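Local coordinates for Lmo0325 protein (Listeria monocytogenes EGD-e, PDB 4RYK), which is a putative Rgg-type transcriptional regulator that probably binds DNA through an N-terminal helix-turn-helix domain, with a helical Rgg C-terminal domain following, at residues G31-S36 with L50-E55; E16-K21 with K26-G31. One frame throughout, in Å; residues are numbered along the deposited sequence.

Interaction 1 (G31-S36 with L50-E55). With GLC (alpha-D-glucopyranose), chain B.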
ATOM      1  N   GLY A  31      16.023  29.034  -1.595  1.00 51.87           N
ATOM      2  CA  GLY A  31      15.020  29.325  -0.584  1.00 51.36           C
ATOM      3  C   GLY A  31      14.932  28.233   0.472  1.00 53.46           C
ATOM      4  O   GLY A  31      14.193  28.371   1.438  1.00 51.50           O
ATOM      5  N   ILE A  32      15.685  27.142   0.336  1.00 51.72           N
ATOM      6  CA  ILE A  32      15.617  26.100   1.383  1.00 49.45           C
ATOM      7  C   ILE A  32      16.904  26.140   2.193  1.00 50.17           C
ATOM      8  O   ILE A  32      16.882  26.352   3.389  1.00 48.05           O
ATOM      9  CB  ILE A  32      15.382  24.696   0.771  1.00 47.69           C
ATOM     10  CG1 ILE A  32      14.018  24.637   0.071  1.00 46.21           C
ATOM     11  CG2 ILE A  32      15.448  23.600   1.828  1.00 46.26           C
ATOM     12  CD1 ILE A  32      13.874  23.471  -0.869  1.00 45.26           C
ATOM     13  N   ILE A  33      18.028  25.968   1.504  1.00 48.05           N
ATOM     14  CA  ILE A  33      19.343  26.107   2.102  1.00 49.31           C
ATOM     15  C   ILE A  33      20.290  26.755   1.105  1.00 51.95           C
ATOM     16  O   ILE A  33      20.060  26.732  -0.101  1.00 51.16           O
ATOM     17  CB  ILE A  33      19.946  24.754   2.470  1.00 50.92           C
ATOM     18  CG1 ILE A  33      19.918  23.784   1.249  1.00 51.11           C
ATOM     19  CG2 ILE A  33      19.208  24.178   3.659  1.00 51.42           C
ATOM     20  CD1 ILE A  33      20.671  22.488   1.451  1.00 48.75           C
ATOM     21  N   SER A  34      21.390  27.256   1.621  1.00 53.96           N
ATOM     22  CA  SER A  34      22.310  28.010   0.834  1.00 56.27           C
ATOM     23  C   SER A  34      23.110  27.111  -0.065  1.00 56.84           C
ATOM     24  O   SER A  34      23.179  25.879   0.105  1.00 51.76           O
ATOM     25  CB  SER A  34      23.277  28.736   1.740  1.00 57.85           C
ATOM     26  OG  SER A  34      24.062  27.772   2.400  1.00 57.03           O
ATOM     27  N   ARG A  35      23.739  27.778  -1.001  1.00 58.63           N
ATOM     28  CA  ARG A  35      24.523  27.139  -1.995  1.00 64.94           C
ATOM     29  C   ARG A  35      25.515  26.175  -1.396  1.00 61.35           C
ATOM     30  O   ARG A  35      25.528  25.009  -1.731  1.00 58.23           O
ATOM     31  CB  ARG A  35      25.244  28.206  -2.830  1.00 70.52           C
ATOM     32  CG  ARG A  35      26.257  27.672  -3.853  1.00 87.84           C
ATOM     33  CD  ARG A  35      25.630  27.042  -5.109  1.00 95.14           C
ATOM     34  NE  ARG A  35      24.189  26.761  -4.964  1.00100.47           N
ATOM     35  CZ  ARG A  35      23.634  25.577  -4.659  1.00 98.51           C
ATOM     36  NH1 ARG A  35      24.399  24.484  -4.470  1.00 94.16           N
ATOM     37  NH2 ARG A  35      22.290  25.499  -4.530  1.00 83.87           N
ATOM     38  N   SER A  36      26.350  26.647  -0.499  1.00 62.47           N
ATOM     39  CA  SER A  36      27.415  25.790  -0.019  1.00 63.58           C
ATOM     40  C   SER A  36      26.900  24.741   0.931  1.00 61.11           C
ATOM     41  O   SER A  36      27.468  23.659   1.042  1.00 59.85           O
ATOM     42  CB  SER A  36      28.488  26.610   0.658  1.00 66.86           C
ATOM     43  OG  SER A  36      27.884  27.464   1.582  1.00 74.30           O
ATOM     44  N   LEU A  50      14.943  17.086   9.187  1.00 42.87           N
ATOM     45  CA  LEU A  50      13.785  16.507   8.548  1.00 45.69           C
ATOM     46  C   LEU A  50      12.861  17.538   7.888  1.00 43.09           C
ATOM     47  O   LEU A  50      12.346  17.274   6.792  1.00 42.88           O
ATOM     48  CB  LEU A  50      12.996  15.638   9.532  1.00 47.92           C
ATOM     49  CG  LEU A  50      11.663  15.074   9.067  1.00 48.27           C
ATOM     50  CD1 LEU A  50      11.777  14.238   7.803  1.00 50.04           C
ATOM     51  CD2 LEU A  50      11.111  14.218  10.204  1.00 54.36           C
ATOM     52  N   SER A  51      12.662  18.701   8.490  1.00 43.17           N
ATOM     53  CA  SER A  51      11.767  19.677   7.848  1.00 47.16           C
ATOM     54  C   SER A  51      12.377  20.221   6.576  1.00 45.63           C
ATOM     55  O   SER A  51      11.658  20.457   5.631  1.00 43.41           O
ATOM     56  CB  SER A  51      11.338  20.831   8.765  1.00 52.95           C
ATOM     57  OG  SER A  51      12.384  21.176   9.602  1.00 63.59           O
ATOM     58  N   LEU A  52      13.688  20.419   6.543  1.00 45.48           N
ATOM     59  CA  LEU A  52      14.316  20.913   5.333  1.00 44.45           C
ATOM     60  C   LEU A  52      14.307  19.836   4.286  1.00 44.41           C
ATOM     61  O   LEU A  52      14.130  20.108   3.091  1.00 43.54           O
ATOM     62  CB  LEU A  52      15.742  21.335   5.601  1.00 46.25           C
ATOM     63  CG  LEU A  52      15.776  22.602   6.463  1.00 48.57           C
ATOM     64  CD1 LEU A  52      17.193  22.861   6.903  1.00 50.63           C
ATOM     65  CD2 LEU A  52      15.233  23.800   5.697  1.00 49.77           C
ATOM     66  N   PHE A  53      14.493  18.602   4.741  1.00 42.60           N
ATOM     67  CA  PHE A  53      14.509  17.461   3.842  1.00 40.25           C
ATOM     68  C   PHE A  53      13.188  17.296   3.097  1.00 40.39           C
ATOM     69  O   PHE A  53      13.212  17.084   1.897  1.00 40.33           O
ATOM     70  CB  PHE A  53      14.878  16.181   4.576  1.00 40.60           C
ATOM     71  CG  PHE A  53      15.143  15.013   3.674  1.00 42.07           C
ATOM     72  CD1 PHE A  53      16.285  14.983   2.861  1.00 43.25           C
ATOM     73  CD2 PHE A  53      14.302  13.915   3.666  1.00 39.68           C
ATOM     74  CE1 PHE A  53      16.553  13.897   2.042  1.00 41.77           C
ATOM     75  CE2 PHE A  53      14.559  12.847   2.828  1.00 41.22           C
ATOM     76  CZ  PHE A  53      15.687  12.834   2.018  1.00 41.64           C
ATOM     77  N   GLU A  54      12.048  17.464   3.773  1.00 41.40           N
ATOM     78  CA  GLU A  54      10.731  17.384   3.129  1.00 41.58           C
ATOM     79  C   GLU A  54      10.612  18.427   2.020  1.00 41.77           C
ATOM     80  O   GLU A  54      10.023  18.161   0.970  1.00 41.31           O
ATOM     81  CB  GLU A  54       9.582  17.608   4.118  1.00 43.52           C
ATOM     82  CG  GLU A  54       9.430  16.596   5.245  1.00 48.46           C
ATOM     83  CD  GLU A  54       8.008  16.653   5.857  1.00 53.96           C
ATOM     84  OE1 GLU A  54       7.807  17.203   6.983  1.00 55.10           O
ATOM     85  OE2 GLU A  54       7.059  16.188   5.194  1.00 52.48           O
ATOM     86  N   GLU A  55      11.158  19.620   2.235  1.00 43.25           N
ATOM     87  CA  GLU A  55      11.055  20.668   1.201  1.00 42.09           C
ATOM     88  C   GLU A  55      11.893  20.302  -0.004  1.00 41.28           C
ATOM     89  O   GLU A  55      11.494  20.537  -1.152  1.00 41.43           O
ATOM     90  CB  GLU A  55      11.479  22.021   1.756  1.00 46.84           C
ATOM     91  CG  GLU A  55      10.573  22.514   2.880  1.00 53.56           C
ATOM     92  CD  GLU A  55      11.124  23.731   3.584  1.00 62.03           C
ATOM     93  OE1 GLU A  55      11.750  24.595   2.937  1.00 70.05           O
ATOM     94  OE2 GLU A  55      10.910  23.840   4.810  1.00 82.29           O
TER
HETATM   95  C1  GLC B   1      19.434  30.536   3.335  1.00102.70           C
HETATM   96  C2  GLC B   1      18.158  30.544   4.203  1.00102.48           C
HETATM   97  C3  GLC B   1      16.922  30.399   3.340  1.00 97.07           C
HETATM   98  C4  GLC B   1      17.167  31.361   2.196  1.00 95.63           C
HETATM   99  C5  GLC B   1      18.058  30.509   1.284  1.00 94.43           C
HETATM  100  C6  GLC B   1      18.512  31.154  -0.019  1.00 90.05           C
HETATM  101  O2  GLC B   1      18.165  29.492   5.169  1.00105.15           O
HETATM  102  O3  GLC B   1      15.714  30.663   4.045  1.00 99.10           O
HETATM  103  O4  GLC B   1      15.927  31.834   1.655  1.00 90.41           O
HETATM  104  O5  GLC B   1      19.230  30.063   1.991  1.00 94.58           O
HETATM  105  O6  GLC B   1      18.529  30.069  -0.958  1.00 72.14           O
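Ile32 meets both Leu52 and Glu55, and Ile33 adds a second touch on Leu52; the contact is van der Waals packing, with methyl groups doing most of the touching. The branches of Ile32 divide the work. CG2 stands anti to the backbone N (chi1, measured to CG1, is -64°) and lies 3.9 Å from Leu52 CD2, the two side chains running alongside one another but pointing opposite ways. The same Leu52 CD2 also rests 3.8 Å from Ile32 O, a van der Waals approach of methyl to carbonyl. The other methyl of the leucine, CD1, reaches Ile33 CG2 at 4.0 Å, so one forked tip straddles two successive residues.

This is the packing of a helix-turn-helix: residues 30-34 link helix 25-29 to helix 35-42, the second helix of the motif, and Ile32 packs this linker against helix 50-60, where it also touches Ile56 and Arg59.

At Glu55 the contact is with the aliphatic base and one carboxylate oxygen. Ile32 CD1 lies 3.8 Å from Glu55 CB, while Ile32 CG1 approaches Glu55 OE1 at 3.7 Å without any polar bond.

One polar bond goes to the glycan: the backbone N of Gly31, a residue whose positive phi (81°) favours glycine, gives O6 of the bound glucose a nearly straight hydrogen bond of 2.8 Å (166° at the hydrogen). Within the chain, Ser34 caps the helix that follows through a weak bond between its OG and Tyr37 N. On helix 50-60, Glu54 forms a salt bridge with Arg72 of the second subunit.

Interaction 2 (E16-K21 with K26-G31). With GLC (alpha-D-glucopyranose), chain B.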
ATOM      1  N   GLU A  16      22.001  12.263  -6.974  1.00 37.55           N
ATOM      2  CA  GLU A  16      21.857  11.342  -8.101  1.00 40.37           C
ATOM      3  C   GLU A  16      20.473  11.479  -8.712  1.00 38.95           C
ATOM      4  O   GLU A  16      20.308  11.519  -9.939  1.00 34.35           O
ATOM      5  CB  GLU A  16      22.135   9.940  -7.603  1.00 44.61           C
ATOM      6  CG  GLU A  16      21.607   8.846  -8.488  1.00 54.86           C
ATOM      7  CD  GLU A  16      21.925   7.455  -7.933  1.00 65.25           C
ATOM      8  OE1 GLU A  16      21.096   6.520  -8.136  1.00 66.62           O
ATOM      9  OE2 GLU A  16      23.008   7.304  -7.297  1.00 69.78           O
ATOM     10  N   ILE A  17      19.453  11.590  -7.859  1.00 35.77           N
ATOM     11  CA  ILE A  17      18.115  11.766  -8.391  1.00 35.12           C
ATOM     12  C   ILE A  17      17.944  13.101  -9.109  1.00 35.37           C
ATOM     13  O   ILE A  17      17.391  13.169 -10.216  1.00 33.05           O
ATOM     14  CB  ILE A  17      17.029  11.627  -7.303  1.00 35.14           C
ATOM     15  CG1 ILE A  17      16.971  10.184  -6.781  1.00 35.66           C
ATOM     16  CG2 ILE A  17      15.681  11.986  -7.885  1.00 37.16           C
ATOM     17  CD1 ILE A  17      16.277  10.068  -5.422  1.00 37.44           C
ATOM     18  N   ARG A  18      18.406  14.151  -8.453  1.00 33.93           N
ATOM     19  CA  ARG A  18      18.424  15.470  -9.055  1.00 36.41           C
ATOM     20  C   ARG A  18      19.077  15.461 -10.431  1.00 37.29           C
ATOM     21  O   ARG A  18      18.492  15.963 -11.409  1.00 37.64           O
ATOM     22  CB  ARG A  18      19.137  16.475  -8.128  1.00 36.52           C
ATOM     23  CG  ARG A  18      19.313  17.818  -8.754  1.00 37.94           C
ATOM     24  CD  ARG A  18      20.019  18.795  -7.846  1.00 38.46           C
ATOM     25  NE  ARG A  18      21.431  18.524  -7.658  1.00 39.58           N
ATOM     26  CZ  ARG A  18      22.391  18.719  -8.559  1.00 41.87           C
ATOM     27  NH1 ARG A  18      22.105  19.129  -9.791  1.00 42.23           N
ATOM     28  NH2 ARG A  18      23.650  18.463  -8.224  1.00 42.32           N
ATOM     29  N   LEU A  19      20.258  14.860 -10.520  1.00 37.44           N
ATOM     30  CA  LEU A  19      20.937  14.767 -11.785  1.00 39.86           C
ATOM     31  C   LEU A  19      20.156  13.956 -12.814  1.00 39.33           C
ATOM     32  O   LEU A  19      20.112  14.353 -14.000  1.00 38.17           O
ATOM     33  CB  LEU A  19      22.361  14.222 -11.641  1.00 41.29           C
ATOM     34  CG  LEU A  19      23.269  15.223 -10.929  1.00 44.96           C
ATOM     35  CD1 LEU A  19      24.550  14.533 -10.461  1.00 48.26           C
ATOM     36  CD2 LEU A  19      23.620  16.386 -11.866  1.00 45.67           C
ATOM     37  N   SER A  20      19.491  12.883 -12.401  1.00 36.96           N
ATOM     38  CA  SER A  20      18.782  12.015 -13.368  1.00 37.03           C
ATOM     39  C   SER A  20      17.629  12.838 -13.982  1.00 36.53           C
ATOM     40  O   SER A  20      17.186  12.584 -15.088  1.00 35.30           O
ATOM     41  CB  SER A  20      18.230  10.740 -12.683  1.00 37.42           C
ATOM     42  OG  SER A  20      17.179  11.097 -11.768  1.00 36.08           O
ATOM     43  N   LYS A  21      17.146  13.834 -13.252  1.00 36.25           N
ATOM     44  CA  LYS A  21      16.009  14.640 -13.734  1.00 37.68           C
ATOM     45  C   LYS A  21      16.411  15.896 -14.486  1.00 38.16           C
ATOM     46  O   LYS A  21      15.541  16.629 -14.983  1.00 39.32           O
ATOM     47  CB  LYS A  21      15.093  15.007 -12.549  1.00 35.76           C
ATOM     48  CG  LYS A  21      14.424  13.771 -11.927  1.00 37.51           C
ATOM     49  CD  LYS A  21      13.356  14.188 -10.948  1.00 37.09           C
ATOM     50  CE  LYS A  21      12.786  13.040 -10.131  1.00 40.64           C
ATOM     51  NZ  LYS A  21      12.413  11.866 -10.958  1.00 45.87           N
ATOM     52  N   LYS A  26      20.585  25.137  -8.141  1.00 46.70           N
ATOM     53  CA  LYS A  26      19.847  26.354  -7.975  1.00 49.87           C
ATOM     54  C   LYS A  26      18.338  26.113  -7.872  1.00 49.83           C
ATOM     55  O   LYS A  26      17.673  26.667  -6.998  1.00 46.93           O
ATOM     56  CB  LYS A  26      20.134  27.323  -9.105  1.00 54.06           C
ATOM     57  CG  LYS A  26      19.544  28.688  -8.826  1.00 60.14           C
ATOM     58  CD  LYS A  26      19.490  29.530 -10.086  1.00 67.71           C
ATOM     59  CE  LYS A  26      18.923  30.908  -9.794  1.00 71.70           C
ATOM     60  NZ  LYS A  26      19.611  31.873 -10.689  1.00 80.00           N
ATOM     61  N   GLU A  27      17.758  25.329  -8.746  1.00 47.56           N
ATOM     62  CA  GLU A  27      16.320  25.187  -8.628  1.00 49.04           C
ATOM     63  C   GLU A  27      15.870  24.218  -7.545  1.00 46.47           C
ATOM     64  O   GLU A  27      14.759  24.318  -7.055  1.00 43.27           O
ATOM     65  CB  GLU A  27      15.697  24.883  -9.979  1.00 54.81           C
ATOM     66  CG  GLU A  27      15.749  23.471 -10.452  1.00 56.38           C
ATOM     67  CD  GLU A  27      15.544  23.416 -11.974  1.00 65.60           C
ATOM     68  OE1 GLU A  27      14.407  23.683 -12.455  1.00 75.40           O
ATOM     69  OE2 GLU A  27      16.519  23.108 -12.687  1.00 56.89           O
ATOM     70  N   VAL A  28      16.727  23.306  -7.123  1.00 42.47           N
ATOM     71  CA  VAL A  28      16.317  22.404  -6.070  1.00 41.11           C
ATOM     72  C   VAL A  28      16.413  23.079  -4.680  1.00 43.16           C
ATOM     73  O   VAL A  28      15.536  22.909  -3.848  1.00 43.72           O
ATOM     74  CB  VAL A  28      17.120  21.109  -6.103  1.00 37.74           C
ATOM     75  CG1 VAL A  28      16.961  20.356  -4.813  1.00 38.38           C
ATOM     76  CG2 VAL A  28      16.667  20.241  -7.257  1.00 38.39           C
ATOM     77  N   TYR A  29      17.469  23.854  -4.443  1.00 43.31           N
ATOM     78  CA  TYR A  29      17.799  24.295  -3.094  1.00 43.70           C
ATOM     79  C   TYR A  29      17.460  25.737  -2.724  1.00 46.63           C
ATOM     80  O   TYR A  29      17.390  26.042  -1.523  1.00 46.15           O
ATOM     81  CB  TYR A  29      19.274  24.023  -2.802  1.00 42.05           C
ATOM     82  CG  TYR A  29      19.607  22.545  -2.828  1.00 41.72           C
ATOM     83  CD1 TYR A  29      19.170  21.693  -1.813  1.00 41.80           C
ATOM     84  CD2 TYR A  29      20.295  21.996  -3.887  1.00 41.87           C
ATOM     85  CE1 TYR A  29      19.471  20.358  -1.831  1.00 40.96           C
ATOM     86  CE2 TYR A  29      20.605  20.656  -3.921  1.00 41.59           C
ATOM     87  CZ  TYR A  29      20.181  19.837  -2.895  1.00 40.91           C
ATOM     88  OH  TYR A  29      20.487  18.506  -2.969  1.00 39.21           O
ATOM     89  N   THR A  30      17.219  26.584  -3.728  1.00 46.32           N
ATOM     90  CA  THR A  30      17.009  27.987  -3.510  1.00 49.65           C
ATOM     91  C   THR A  30      15.808  28.221  -2.621  1.00 48.80           C
ATOM     92  O   THR A  30      14.749  27.650  -2.835  1.00 47.53           O
ATOM     93  CB  THR A  30      16.769  28.770  -4.813  1.00 50.84           C
ATOM     94  OG1 THR A  30      17.890  28.603  -5.657  1.00 54.63           O
ATOM     95  CG2 THR A  30      16.672  30.273  -4.524  1.00 54.62           C
ATOM     96  N   GLY A  31      16.023  29.034  -1.595  1.00 51.87           N
ATOM     97  CA  GLY A  31      15.020  29.325  -0.584  1.00 51.36           C
ATOM     98  C   GLY A  31      14.932  28.233   0.472  1.00 53.46           C
ATOM     99  O   GLY A  31      14.193  28.371   1.438  1.00 51.50           O
TER
HETATM  100  C1  GLC B   1      19.434  30.536   3.335  1.00102.70           C
HETATM  101  C2  GLC B   1      18.158  30.544   4.203  1.00102.48           C
HETATM  102  C3  GLC B   1      16.922  30.399   3.340  1.00 97.07           C
HETATM  103  C4  GLC B   1      17.167  31.361   2.196  1.00 95.63           C
HETATM  104  C5  GLC B   1      18.058  30.509   1.284  1.00 94.43           C
HETATM  105  C6  GLC B   1      18.512  31.154  -0.019  1.00 90.05           C
HETATM  106  O2  GLC B   1      18.165  29.492   5.169  1.00105.15           O
HETATM  107  O3  GLC B   1      15.714  30.663   4.045  1.00 99.10           O
HETATM  108  O4  GLC B   1      15.927  31.834   1.655  1.00 90.41           O
HETATM  109  O5  GLC B   1      19.230  30.063   1.991  1.00 94.58           O
HETATM  110  O6  GLC B   1      18.529  30.069  -0.958  1.00 72.14           O
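Glu42 OE2 is gripped by both sides of this contact: Arg18 NE forms a salt bridge with it and Tyr29 OH a hydrogen bond. The shared carboxylate probably fixes the rotation of both side chains, and their own meeting is loose, Arg18 NE lying 4.4 Å from Tyr29 CE2. Arg18 NH1 has a separate acceptor, Leu23 O, in the loop between the two helices.

Between the two segments, the closest approach is made by the aliphatic part of the arginine. Arg18 CD touches Val28 CG2 at 3.7 Å, with the side chains crossing at a slant; the bend at chi3 (72°) then turns the guanidinium off the line of the extended CB-CG-CD stem. Leu19 CG lies 3.9 Å above one face of that group, offset toward its rim. Val28 uses its other methyl on its neighbour: CG1, anti to the backbone N (chi1 165°), is 3.6 Å above the centre of the Tyr29 ring.

In this way helix 10-20 is joined to helix 25-29, the first helix of the helix-turn-helix. Beyond the pair, Tyr29 packs on Ala38 and Phe41 of helix 35-42 and on Ile56 of helix 50-60, while Ile17 and Val28 both touch Ile60.

How the interactions relate
The two contacts follow one another in the chain and share Gly31, which ends the 26-31 segment of interaction 2 and opens the 31-36 segment of interaction 1; their centres are 11 Å apart. They also touch directly, Arg35 NH2 lying 3.8 Å from Tyr29 CB. Helix 50-60 serves both: Ile56 lies against each, and Arg59 NH1 hydrogen-bonds to Thr30 O. The glycan pocket runs from Thr30 to Ser34, across the junction, so the glucose borders both contacts, and the fructose touches Ser34. Each contact also has residues reaching the second subunit.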